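Local coordinates for protein threonine synthase (Brucella melitensis bv. 1, PDB 4F4F) that probably catalyses the last step of threonine biosynthesis, turning O-phospho-L-homoserine and water into L-threonine and phosphate with pyridoxal 5'-phosphate as cofactor, at residues A26-D31 with N225-A230; F166-N171 with N204-M209; Q181-G186 with V190-I195; T449-H452 with I457-E460. One frame throughout, in Å; residues are numbered along the deposited sequence.

How the contacts relate
Contacts 2, 3 and 4 belong to one five-stranded parallel sheet and touch each other. Strands 163-170 and 190-196 are neighbours in it, and N171 ND2 is 2.6 Å from S194 OG, a probable hydrogen bond between contacts 2 and 3. On its other edge strand 190-196 pairs with 449-452: S194 N lies 2.9 Å from T449 O. Contacts 2 and 4, with centres 9 Å apart, meet through side chains, M209 CE sitting 3.7 Å from V458 CG1. Contact 1 stands apart, about 8 Å from contact 2 at the nearest atoms, and lies nearer the cofactor without touching it: the side chain of I227 is about 9 Å from the bound pyridoxal-5'-phosphate.

Contact 1: residues A26-D31 with N225-A230; sequences AGLARD and NSINWA
G27 and N228 meet where two helix ends face each other: G27 is the first residue to leave helix 20-26, and N228 is the N-cap of the short helix 229-232. Their CA atoms are only 4.7 Å apart, close enough for the asparagine amide to serve both ends. N228 OD1 accepts a nearly straight bond from A230 N, the classic N-cap bond, while ND2 turns the other way, packs 3.6 Å from G27 CA and is hydrogen-bonded to L24 O in the last turn of helix 20-26. With CG anti to the backbone N (chi1 -166°), the amide is swung toward the glycine. G27 itself has a positive phi of 71°, a value glycine takes easily, and there the chain breaks away from the helix.

The apolar part is small. I227 CD1 lies beside the backbone of G27 and L28, nearest to L28 N and 4.0 Å from L28 CB. I227 also rests on S319, and its side chain is about 6 Å from that of N261, which binds the cofactor, so this surface contact lies near the cofactor site without touching it.

No direct hydrogen bond crosses between 26-31 and 225-230; water does that work. Both ordered waters bind G27 O. One goes on to I227 O by a longer bond of 3.3 Å, an oxygen that R323 NH1 also reaches. The other lies 2.9 Å from G27 O and accepts from W229 N at 3.0 Å.

Contact 2: residues F166-N171 with N204-M209; sequences FILFPN and NLVKGM
Here a helix packs on the face of a parallel α/β sheet: L168, on the middle strand 163-170, stands up from the sheet into the underside of helix 199-211, where L205, V206 and M209 receive it. The axes of the two short segments run 9.9 Å apart at closest and at 148°, so the helix heads roughly against the strand.

The nearest approaches are made by one methyl. L168 CD2 is 3.8 Å from L205 CB and 4.0 Å from L205 CD1, and the two leucine side chains cross at about a right angle. Both methyls of L168 face V206 CG2 and M209 CE, with CD2 4.2 Å from each. The leucine end therefore sits among three residues drawn from successive positions and the next turn, 205, 206 and 209. M209 reaches it by a bend at its last torsion (chi3 -85°), which turns CE back from the sulfur toward the strand. No hydrogen bond joins the two segments; the contact is purely apolar and buried.

Neighbouring strands continue the same surface. V206 and M209 also rest on V142 of strand 139-144, while L168 and L205 share I195 of strand 190-196, so the helix lies over three adjacent strands. On the opposite face of strand 163-170, I167 and F169 pack on M182 of helix 176-183. Helices on both faces of a parallel sheet make the layered α/β architecture typical of this family of pyridoxal-phosphate enzymes, the fold-type II group.

Contact 3: residues Q181-G186 with V190-I195; sequences QMTSSG and VHALSI
The flat group in this contact is the peptide between M182 and T183, at the end of helix 176-183. A192 CB stands over one face of it, 4.0 Å from M182 O, while V190 CG1 comes up more nearly head-on to the oxygen at 4.1 Å. The strand's own ring points elsewhere: H191 is on the far side of strand 190-196, stacked with F166.

T183 adds to the cover on A192. Its methyl CG2 is 3.9 Å from A192 CB, because OG1 takes the position between the backbone N and the carbonyl carbon (chi1 70°) and CG2 is left facing the strand. The hydroxyl is turned to polar partners, E446 OE1 and Q179 O, so one short side chain is apolar toward the strand and polar toward its surroundings. Past the helix end, S185 OG lies beside the branch of V190, 4.0 Å from CG2 and much the same from CG1; that hydroxyl is also hydrogen-bonded to F187 N in the tight connection to the strand. No hydrogen bond links 181-186 with 190-195.

The segments are the last two elements of a beta-alpha-beta unit, strand 163-170, helix 176-183, strand 190-196, in which the helix crosses one face of the sheet between two parallel strands. M182 extends over the first of them onto I167 and F169. Helix 148-157 closes in alongside, its I154 touching M182, S185 and V190, while strand 449-452 pairs with the other edge of strand 190-196.

Contact 4: residues T449-H452 with I457-E460; sequences TVLH and IVEE
L451 and I457 carry the apolar contact between the last strand and the last helix of the chain. Their side chains slide past each other in opposite directions, bringing L451 CD2 to 3.8 Å from I457 CG2, with L451 CB 4.1 Å from the same methyl. The torsions of I457 sort its two branches: CG2 lies anti to the backbone N and meets L451, whereas CG1 carries CD1 off to H452. The second methyl of the leucine, CD1, turns to V458 CG2 at 4.2 Å, so L451 straddles two consecutive helix residues.

Strand 449-452 is an edge strand of the five-stranded parallel sheet, and the chain then turns back directly into helix 455-465. This last strand and last helix pack onto the α/β core, the strand at the sheet's edge and the helix against its face: L451 also rests on L193 and I195 of the adjoining strand, and V458 on M209 of helix 199-211.

H452 takes part through its CB and its carbonyl, at the solvent side. I457 CD1 packs 4.0 Å from H452 CB, beyond which the imidazole leads away from the helix. H452 O comes within 4.3 Å of V458 CG2, a loose approach of a carbonyl to a methyl.

Polar bonds do not cross between 449-452 and 457-460. The strand's backbone pairs instead with 190-196, L451 bonding to S194 and E196. One turn further along the helix from I457, the side chain of Y461 touches both L451 and T449.

Contact 1: residues A26-D31 with N225-A230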
loop_
_atom_site.group_PDB
_atom_site.type_symbol
_atom_site.label_atom_id
_atom_site.label_comp_id
_atom_site.label_asym_id
_atom_site.label_seq_id
_atom_site.Cartn_x
_atom_site.Cartn_y
_atom_site.Cartn_z
ATOM N N ALA A 26 -15.853 -7.477 2.299
ATOM C CA ALA A 26 -15.736 -8.542 1.310
ATOM C C ALA A 26 -14.255 -8.791 0.952
ATOM O O ALA A 26 -13.847 -9.949 0.850
ATOM C CB ALA A 26 -16.566 -8.215 0.077
ATOM N N GLY A 27 -13.461 -7.732 0.772
ATOM C CA GLY A 27 -12.082 -7.878 0.268
ATOM C C GLY A 27 -12.075 -8.286 -1.223
ATOM O O GLY A 27 -12.549 -7.519 -2.079
ATOM N N LEU A 28 -11.530 -9.468 -1.541
ATOM C CA LEU A 28 -11.573 -10.067 -2.904
ATOM C C LEU A 28 -12.973 -10.524 -3.357
ATOM O O LEU A 28 -13.651 -11.192 -2.596
ATOM C CB LEU A 28 -10.732 -11.316 -2.923
ATOM C CG LEU A 28 -10.526 -11.964 -4.302
ATOM C CD1 LEU A 28 -9.370 -11.299 -5.071
ATOM C CD2 LEU A 28 -10.227 -13.432 -4.133
ATOM N N ALA A 29 -13.376 -10.239 -4.606
ATOM C CA ALA A 29 -14.744 -10.527 -5.013
ATOM C C ALA A 29 -15.024 -12.047 -5.195
ATOM O O ALA A 29 -14.127 -12.835 -5.455
ATOM C CB ALA A 29 -15.143 -9.728 -6.272
ATOM N N ARG A 30 -16.292 -12.416 -5.050
ATOM C CA ARG A 30 -16.826 -13.798 -5.288
ATOM C C ARG A 30 -16.351 -14.432 -6.595
ATOM O O ARG A 30 -16.198 -15.664 -6.684
ATOM C CB ARG A 30 -18.367 -13.757 -5.303
ATOM C CG ARG A 30 -19.051 -15.126 -5.351
ATOM C CD ARG A 30 -20.575 -14.998 -5.235
ATOM N NE ARG A 30 -21.267 -16.279 -5.194
ATOM C CZ ARG A 30 -21.501 -17.075 -6.239
ATOM N NH1 ARG A 30 -21.068 -16.795 -7.456
ATOM N NH2 ARG A 30 -22.153 -18.202 -6.053
ATOM N N ASP A 31 -16.140 -13.606 -7.622
ATOM C CA ASP A 31 -15.713 -14.106 -8.921
ATOM C C ASP A 31 -14.189 -14.119 -9.082
ATOM O O ASP A 31 -13.683 -14.310 -10.157
ATOM C CB ASP A 31 -16.361 -13.320 -10.070
ATOM C CG ASP A 31 -15.953 -11.845 -10.094
ATOM O OD1 ASP A 31 -15.152 -11.385 -9.235
ATOM O OD2 ASP A 31 -16.480 -11.138 -10.970
ATOM N N ASN A 225 -4.177 -7.703 3.302
ATOM C CA ASN A 225 -3.532 -7.653 2.026
ATOM C C ASN A 225 -3.847 -6.521 1.132
ATOM O O ASN A 225 -4.849 -5.792 1.264
ATOM C CB ASN A 225 -3.763 -8.945 1.277
ATOM C CG ASN A 225 -5.195 -9.257 1.150
ATOM O OD1 ASN A 225 -5.980 -8.395 0.743
ATOM N ND2 ASN A 225 -5.571 -10.491 1.502
ATOM N N SER A 226 -2.988 -6.511 0.129
ATOM C CA SER A 226 -2.738 -5.408 -0.676
ATOM C C SER A 226 -3.912 -5.147 -1.597
ATOM O O SER A 226 -3.980 -4.066 -2.161
ATOM C CB SER A 226 -1.422 -5.675 -1.461
ATOM O OG SER A 226 -1.489 -6.938 -2.140
ATOM N N ILE A 227 -4.850 -6.100 -1.718
ATOM C CA ILE A 227 -5.949 -5.985 -2.704
ATOM C C ILE A 227 -7.317 -5.465 -2.219
ATOM O O ILE A 227 -8.216 -5.238 -3.040
ATOM C CB ILE A 227 -6.125 -7.300 -3.535
ATOM C CG1 ILE A 227 -6.549 -8.516 -2.690
ATOM C CG2 ILE A 227 -4.846 -7.613 -4.322
ATOM C CD1 ILE A 227 -7.998 -8.488 -2.231
ATOM N N ASN A 228 -7.497 -5.234 -0.923
ATOM C CA ASN A 228 -8.742 -4.642 -0.461
ATOM C C ASN A 228 -8.786 -3.207 -0.990
ATOM O O ASN A 228 -7.776 -2.527 -0.987
ATOM C CB ASN A 228 -8.809 -4.632 1.070
ATOM C CG ASN A 228 -10.221 -4.337 1.597
ATOM O OD1 ASN A 228 -10.841 -3.271 1.317
ATOM N ND2 ASN A 228 -10.750 -5.268 2.342
ATOM N N TRP A 229 -9.939 -2.794 -1.479
ATOM C CA TRP A 229 -10.163 -1.427 -1.933
ATOM C C TRP A 229 -9.724 -0.398 -0.874
ATOM O O TRP A 229 -9.240 0.634 -1.232
ATOM C CB TRP A 229 -11.612 -1.245 -2.376
ATOM C CG TRP A 229 -11.943 0.186 -2.667
ATOM C CD1 TRP A 229 -12.777 1.039 -1.943
ATOM C CD2 TRP A 229 -11.364 1.024 -3.742
ATOM N NE1 TRP A 229 -12.764 2.295 -2.484
ATOM C CE2 TRP A 229 -11.958 2.344 -3.590
ATOM C CE3 TRP A 229 -10.462 0.797 -4.781
ATOM C CZ2 TRP A 229 -11.635 3.380 -4.431
ATOM C CZ3 TRP A 229 -10.164 1.847 -5.636
ATOM C CH2 TRP A 229 -10.724 3.109 -5.454
ATOM N N ALA A 230 -9.798 -0.699 0.439
ATOM C CA ALA A 230 -9.443 0.316 1.477
ATOM C C ALA A 230 -7.944 0.408 1.766
ATOM O O ALA A 230 -7.485 1.357 2.434
ATOM C CB ALA A 230 -10.243 0.085 2.752
HETATM O O HOH W 1 -12.288 -4.701 -1.427
HETATM O O HOH W 2 -11.222 -6.148 -3.996
#

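Contact 2: residues F166-N171 with N204-M209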
loop_
_atom_site.group_PDB
_atom_site.type_symbol
_atom_site.label_atom_id
_atom_site.label_comp_id
_atom_site.label_asym_id
_atom_site.label_seq_id
_atom_site.Cartn_x
_atom_site.Cartn_y
_atom_site.Cartn_z
ATOM N N PHE A 166 -3.580 -11.191 14.484
ATOM C CA PHE A 166 -2.566 -12.212 14.610
ATOM C C PHE A 166 -1.678 -12.136 13.360
ATOM O O PHE A 166 -2.157 -12.285 12.232
ATOM C CB PHE A 166 -3.204 -13.620 14.715
ATOM C CG PHE A 166 -4.197 -13.747 15.839
ATOM C CD1 PHE A 166 -5.439 -13.137 15.747
ATOM C CD2 PHE A 166 -3.879 -14.432 16.998
ATOM C CE1 PHE A 166 -6.342 -13.225 16.806
ATOM C CE2 PHE A 166 -4.772 -14.525 18.042
ATOM C CZ PHE A 166 -6.014 -13.936 17.950
ATOM N N ILE A 167 -0.397 -11.864 13.579
ATOM C CA ILE A 167 0.581 -11.812 12.507
ATOM C C ILE A 167 1.623 -12.891 12.751
ATOM O O ILE A 167 2.254 -12.957 13.841
ATOM C CB ILE A 167 1.266 -10.457 12.456
ATOM C CG1 ILE A 167 0.262 -9.325 12.118
ATOM C CG2 ILE A 167 2.446 -10.527 11.469
ATOM C CD1 ILE A 167 -0.413 -9.405 10.751
ATOM N N LEU A 168 1.792 -13.733 11.742
ATOM C CA LEU A 168 2.774 -14.775 11.759
ATOM C C LEU A 168 4.021 -14.281 11.001
ATOM O O LEU A 168 3.915 -13.758 9.869
ATOM C CB LEU A 168 2.197 -16.025 11.065
ATOM C CG LEU A 168 1.034 -16.811 11.689
ATOM C CD1 LEU A 168 -0.248 -16.004 11.827
ATOM C CD2 LEU A 168 0.769 -18.082 10.917
ATOM N N PHE A 169 5.182 -14.463 11.619
ATOM C CA PHE A 169 6.465 -14.119 11.019
ATOM C C PHE A 169 7.506 -15.178 11.360
ATOM O O PHE A 169 7.348 -15.906 12.347
ATOM C CB PHE A 169 6.918 -12.747 11.493
ATOM C CG PHE A 169 7.168 -12.639 12.970
ATOM C CD1 PHE A 169 8.424 -12.895 13.483
ATOM C CD2 PHE A 169 6.170 -12.204 13.829
ATOM C CE1 PHE A 169 8.669 -12.773 14.824
ATOM C CE2 PHE A 169 6.409 -12.117 15.201
ATOM C CZ PHE A 169 7.655 -12.393 15.686
ATOM N N PRO A 170 8.556 -15.288 10.544
ATOM C CA PRO A 170 9.485 -16.403 10.743
ATOM C C PRO A 170 10.425 -16.154 11.909
ATOM O O PRO A 170 11.096 -15.113 11.970
ATOM C CB PRO A 170 10.242 -16.477 9.428
ATOM C CG PRO A 170 10.112 -15.112 8.830
ATOM C CD PRO A 170 8.770 -14.611 9.255
ATOM N N ASN A 171 10.490 -17.122 12.816
ATOM C CA ASN A 171 11.297 -17.020 14.001
ATOM C C ASN A 171 12.765 -16.765 13.638
ATOM O O ASN A 171 13.333 -17.447 12.798
ATOM C CB ASN A 171 11.145 -18.300 14.841
ATOM C CG ASN A 171 11.913 -18.241 16.128
ATOM O OD1 ASN A 171 12.943 -18.901 16.300
ATOM N ND2 ASN A 171 11.421 -17.451 17.041
ATOM N N ASN A 204 1.791 -20.219 4.110
ATOM C CA ASN A 204 1.077 -21.480 3.928
ATOM C C ASN A 204 0.097 -21.745 5.066
ATOM O O ASN A 204 -1.024 -22.212 4.833
ATOM C CB ASN A 204 2.079 -22.626 3.752
ATOM C CG ASN A 204 2.686 -22.662 2.353
ATOM O OD1 ASN A 204 2.080 -22.177 1.420
ATOM N ND2 ASN A 204 3.861 -23.255 2.204
ATOM N N LEU A 205 0.480 -21.373 6.288
ATOM C CA LEU A 205 -0.407 -21.484 7.430
ATOM C C LEU A 205 -1.583 -20.530 7.307
ATOM O O LEU A 205 -2.710 -20.864 7.682
ATOM C CB LEU A 205 0.343 -21.219 8.730
ATOM C CG LEU A 205 1.431 -22.247 9.063
ATOM C CD1 LEU A 205 2.425 -21.596 10.013
ATOM C CD2 LEU A 205 0.829 -23.515 9.665
ATOM N N VAL A 206 -1.323 -19.324 6.827
ATOM C CA VAL A 206 -2.403 -18.364 6.649
ATOM C C VAL A 206 -3.390 -18.842 5.590
ATOM O O VAL A 206 -4.616 -18.752 5.796
ATOM C CB VAL A 206 -1.886 -16.937 6.374
ATOM C CG1 VAL A 206 -3.035 -16.019 5.928
ATOM C CG2 VAL A 206 -1.207 -16.369 7.626
ATOM N N LYS A 207 -2.856 -19.337 4.472
ATOM C CA LYS A 207 -3.685 -19.861 3.371
ATOM C C LYS A 207 -4.483 -21.057 3.902
ATOM O O LYS A 207 -5.660 -21.196 3.601
ATOM C CB LYS A 207 -2.818 -20.262 2.164
ATOM N N GLY A 208 -3.836 -21.888 4.721
ATOM C CA GLY A 208 -4.482 -22.996 5.431
ATOM C C GLY A 208 -5.702 -22.554 6.239
ATOM O O GLY A 208 -6.785 -23.148 6.115
ATOM N N MET A 209 -5.542 -21.514 7.050
ATOM C CA MET A 209 -6.644 -21.021 7.872
ATOM C C MET A 209 -7.768 -20.511 6.986
ATOM O O MET A 209 -8.937 -20.786 7.261
ATOM C CB MET A 209 -6.184 -19.904 8.821
ATOM C CG MET A 209 -5.354 -20.429 10.000
ATOM S SD MET A 209 -4.834 -19.183 11.208
ATOM C CE MET A 209 -3.342 -18.593 10.428
#

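Contact 3: residues Q181-G186 with V190-I195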
loop_
_atom_site.group_PDB
_atom_site.type_symbol
_atom_site.label_atom_id
_atom_site.label_comp_id
_atom_site.label_asym_id
_atom_site.label_seq_id
_atom_site.Cartn_x
_atom_site.Cartn_y
_atom_site.Cartn_z
ATOM N N GLN A 181 8.768 -3.529 16.145
ATOM C CA GLN A 181 7.514 -2.848 15.832
ATOM C C GLN A 181 6.303 -3.780 15.885
ATOM O O GLN A 181 5.191 -3.347 16.200
ATOM C CB GLN A 181 7.615 -2.106 14.484
ATOM C CG GLN A 181 8.584 -0.921 14.590
ATOM C CD GLN A 181 8.190 0.313 13.792
ATOM O OE1 GLN A 181 8.443 0.368 12.582
ATOM N NE2 GLN A 181 7.656 1.357 14.486
ATOM N N MET A 182 6.496 -5.061 15.595
ATOM C CA MET A 182 5.385 -5.994 15.710
ATOM C C MET A 182 5.119 -6.421 17.145
ATOM O O MET A 182 3.962 -6.682 17.531
ATOM C CB MET A 182 5.641 -7.254 14.860
ATOM C CG MET A 182 5.543 -7.001 13.371
ATOM S SD MET A 182 5.486 -8.598 12.533
ATOM C CE MET A 182 7.239 -8.951 12.511
ATOM N N THR A 183 6.180 -6.505 17.950
ATOM C CA THR A 183 6.093 -7.240 19.208
ATOM C C THR A 183 6.103 -6.359 20.451
ATOM O O THR A 183 5.914 -6.862 21.531
ATOM C CB THR A 183 7.259 -8.230 19.312
ATOM O OG1 THR A 183 8.482 -7.497 19.504
ATOM C CG2 THR A 183 7.328 -9.116 18.040
ATOM N N SER A 184 6.330 -5.052 20.306
ATOM C CA SER A 184 6.404 -4.145 21.458
ATOM C C SER A 184 5.325 -3.054 21.461
ATOM O O SER A 184 5.499 -2.005 22.082
ATOM C CB SER A 184 7.781 -3.494 21.531
ATOM O OG SER A 184 7.932 -2.481 20.540
ATOM N N SER A 185 4.196 -3.323 20.814
ATOM C CA SER A 185 3.146 -2.307 20.626
ATOM C C SER A 185 2.367 -2.113 21.898
ATOM O O SER A 185 1.662 -1.106 22.070
ATOM C CB SER A 185 2.178 -2.762 19.556
ATOM O OG SER A 185 1.295 -3.732 20.075
ATOM N N GLY A 186 2.396 -3.116 22.756
ATOM C CA GLY A 186 1.750 -3.024 24.053
ATOM C C GLY A 186 0.244 -3.229 24.051
ATOM O O GLY A 186 -0.378 -3.158 25.103
ATOM N N VAL A 190 -3.383 -7.580 20.134
ATOM C CA VAL A 190 -2.334 -7.867 19.191
ATOM C C VAL A 190 -1.615 -9.143 19.633
ATOM O O VAL A 190 -1.280 -9.293 20.813
ATOM C CB VAL A 190 -1.311 -6.725 19.097
ATOM C CG1 VAL A 190 -0.059 -7.208 18.331
ATOM C CG2 VAL A 190 -1.941 -5.507 18.429
ATOM N N HIS A 191 -1.413 -10.039 18.676
ATOM C CA HIS A 191 -0.741 -11.326 18.890
ATOM C C HIS A 191 0.301 -11.577 17.842
ATOM O O HIS A 191 -0.009 -11.825 16.695
ATOM C CB HIS A 191 -1.779 -12.440 18.933
ATOM C CG HIS A 191 -2.874 -12.178 19.946
ATOM N ND1 HIS A 191 -2.820 -12.631 21.205
ATOM C CD2 HIS A 191 -4.052 -11.451 19.837
ATOM C CE1 HIS A 191 -3.911 -12.215 21.878
ATOM N NE2 HIS A 191 -4.665 -11.489 21.038
ATOM N N ALA A 192 1.557 -11.495 18.246
ATOM C CA ALA A 192 2.672 -11.687 17.320
ATOM C C ALA A 192 3.104 -13.129 17.492
ATOM O O ALA A 192 3.482 -13.525 18.582
ATOM C CB ALA A 192 3.819 -10.719 17.661
ATOM N N LEU A 193 3.055 -13.888 16.402
ATOM C CA LEU A 193 3.305 -15.302 16.406
ATOM C C LEU A 193 4.574 -15.560 15.617
ATOM O O LEU A 193 4.584 -15.379 14.415
ATOM C CB LEU A 193 2.107 -16.054 15.760
ATOM C CG LEU A 193 0.743 -15.906 16.444
ATOM C CD1 LEU A 193 -0.337 -16.783 15.823
ATOM C CD2 LEU A 193 0.868 -16.171 17.947
ATOM N N SER A 194 5.632 -15.954 16.317
ATOM C CA SER A 194 6.941 -16.229 15.755
ATOM C C SER A 194 6.966 -17.722 15.420
ATOM O O SER A 194 7.159 -18.574 16.298
ATOM C CB SER A 194 8.010 -15.829 16.792
ATOM O OG SER A 194 9.344 -15.980 16.333
ATOM N N ILE A 195 6.767 -18.034 14.140
ATOM C CA ILE A 195 6.654 -19.419 13.668
ATOM C C ILE A 195 8.052 -20.019 13.471
ATOM O O ILE A 195 8.935 -19.388 12.870
ATOM C CB ILE A 195 5.837 -19.475 12.344
ATOM C CG1 ILE A 195 4.474 -18.755 12.523
ATOM C CG2 ILE A 195 5.696 -20.930 11.823
ATOM C CD1 ILE A 195 3.620 -19.306 13.663
#

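Contact 4: residues T449-H452 with I457-E460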
loop_
_atom_site.group_PDB
_atom_site.type_symbol
_atom_site.label_atom_id
_atom_site.label_comp_id
_atom_site.label_asym_id
_atom_site.label_seq_id
_atom_site.Cartn_x
_atom_site.Cartn_y
_atom_site.Cartn_z
ATOM N N THR A 449 4.759 -15.049 20.847
ATOM C CA THR A 449 4.655 -16.441 21.194
ATOM C C THR A 449 5.290 -17.244 20.086
ATOM O O THR A 449 4.917 -17.085 18.914
ATOM C CB THR A 449 3.194 -16.852 21.344
ATOM O OG1 THR A 449 2.582 -16.040 22.341
ATOM C CG2 THR A 449 3.072 -18.344 21.736
ATOM N N VAL A 450 6.223 -18.108 20.455
ATOM C CA VAL A 450 6.850 -19.036 19.507
ATOM C C VAL A 450 5.925 -20.231 19.303
ATOM O O VAL A 450 5.526 -20.875 20.283
ATOM C CB VAL A 450 8.224 -19.497 20.021
ATOM C CG1 VAL A 450 8.858 -20.514 19.057
ATOM C CG2 VAL A 450 9.128 -18.296 20.268
ATOM N N LEU A 451 5.589 -20.536 18.049
ATOM C CA LEU A 451 4.751 -21.706 17.715
ATOM C C LEU A 451 5.403 -22.502 16.608
ATOM O O LEU A 451 5.990 -21.913 15.700
ATOM C CB LEU A 451 3.347 -21.314 17.234
ATOM C CG LEU A 451 2.493 -20.506 18.196
ATOM C CD1 LEU A 451 1.227 -20.064 17.478
ATOM C CD2 LEU A 451 2.185 -21.352 19.410
ATOM N N HIS A 452 5.311 -23.835 16.704
ATOM C CA HIS A 452 5.658 -24.712 15.612
ATOM C C HIS A 452 4.814 -24.526 14.390
ATOM O O HIS A 452 3.672 -24.035 14.448
ATOM C CB HIS A 452 5.656 -26.193 16.071
ATOM C CG HIS A 452 6.897 -26.585 16.838
ATOM N ND1 HIS A 452 6.880 -27.435 17.861
ATOM C CD2 HIS A 452 8.213 -26.182 16.702
ATOM C CE1 HIS A 452 8.126 -27.588 18.359
ATOM N NE2 HIS A 452 8.943 -26.817 17.658
ATOM N N ILE A 457 -1.930 -26.144 15.609
ATOM C CA ILE A 457 -1.343 -25.375 16.713
ATOM C C ILE A 457 -1.716 -23.877 16.566
ATOM O O ILE A 457 -2.178 -23.252 17.520
ATOM C CB ILE A 457 0.200 -25.566 16.790
ATOM C CG1 ILE A 457 0.538 -27.011 17.217
ATOM C CG2 ILE A 457 0.828 -24.531 17.727
ATOM C CD1 ILE A 457 2.036 -27.344 17.242
ATOM N N VAL A 458 -1.544 -23.324 15.364
ATOM C CA VAL A 458 -1.830 -21.909 15.122
ATOM C C VAL A 458 -3.345 -21.662 15.282
ATOM O O VAL A 458 -3.751 -20.684 15.920
ATOM C CB VAL A 458 -1.303 -21.432 13.745
ATOM C CG1 VAL A 458 -1.731 -20.000 13.475
ATOM C CG2 VAL A 458 0.220 -21.539 13.672
ATOM N N GLU A 459 -4.179 -22.575 14.767
ATOM C CA GLU A 459 -5.624 -22.337 14.842
ATOM C C GLU A 459 -6.059 -22.349 16.295
ATOM O O GLU A 459 -6.894 -21.543 16.686
ATOM C CB GLU A 459 -6.431 -23.380 14.062
ATOM C CG GLU A 459 -6.434 -23.155 12.562
ATOM C CD GLU A 459 -7.327 -24.134 11.816
ATOM O OE1 GLU A 459 -7.837 -25.067 12.460
ATOM O OE2 GLU A 459 -7.542 -23.965 10.594
ATOM N N GLU A 460 -5.506 -23.269 17.090
ATOM C CA GLU A 460 -5.849 -23.353 18.527
ATOM C C GLU A 460 -5.450 -22.056 19.254
ATOM O O GLU A 460 -6.182 -21.548 20.108
ATOM C CB GLU A 460 -5.212 -24.600 19.220
#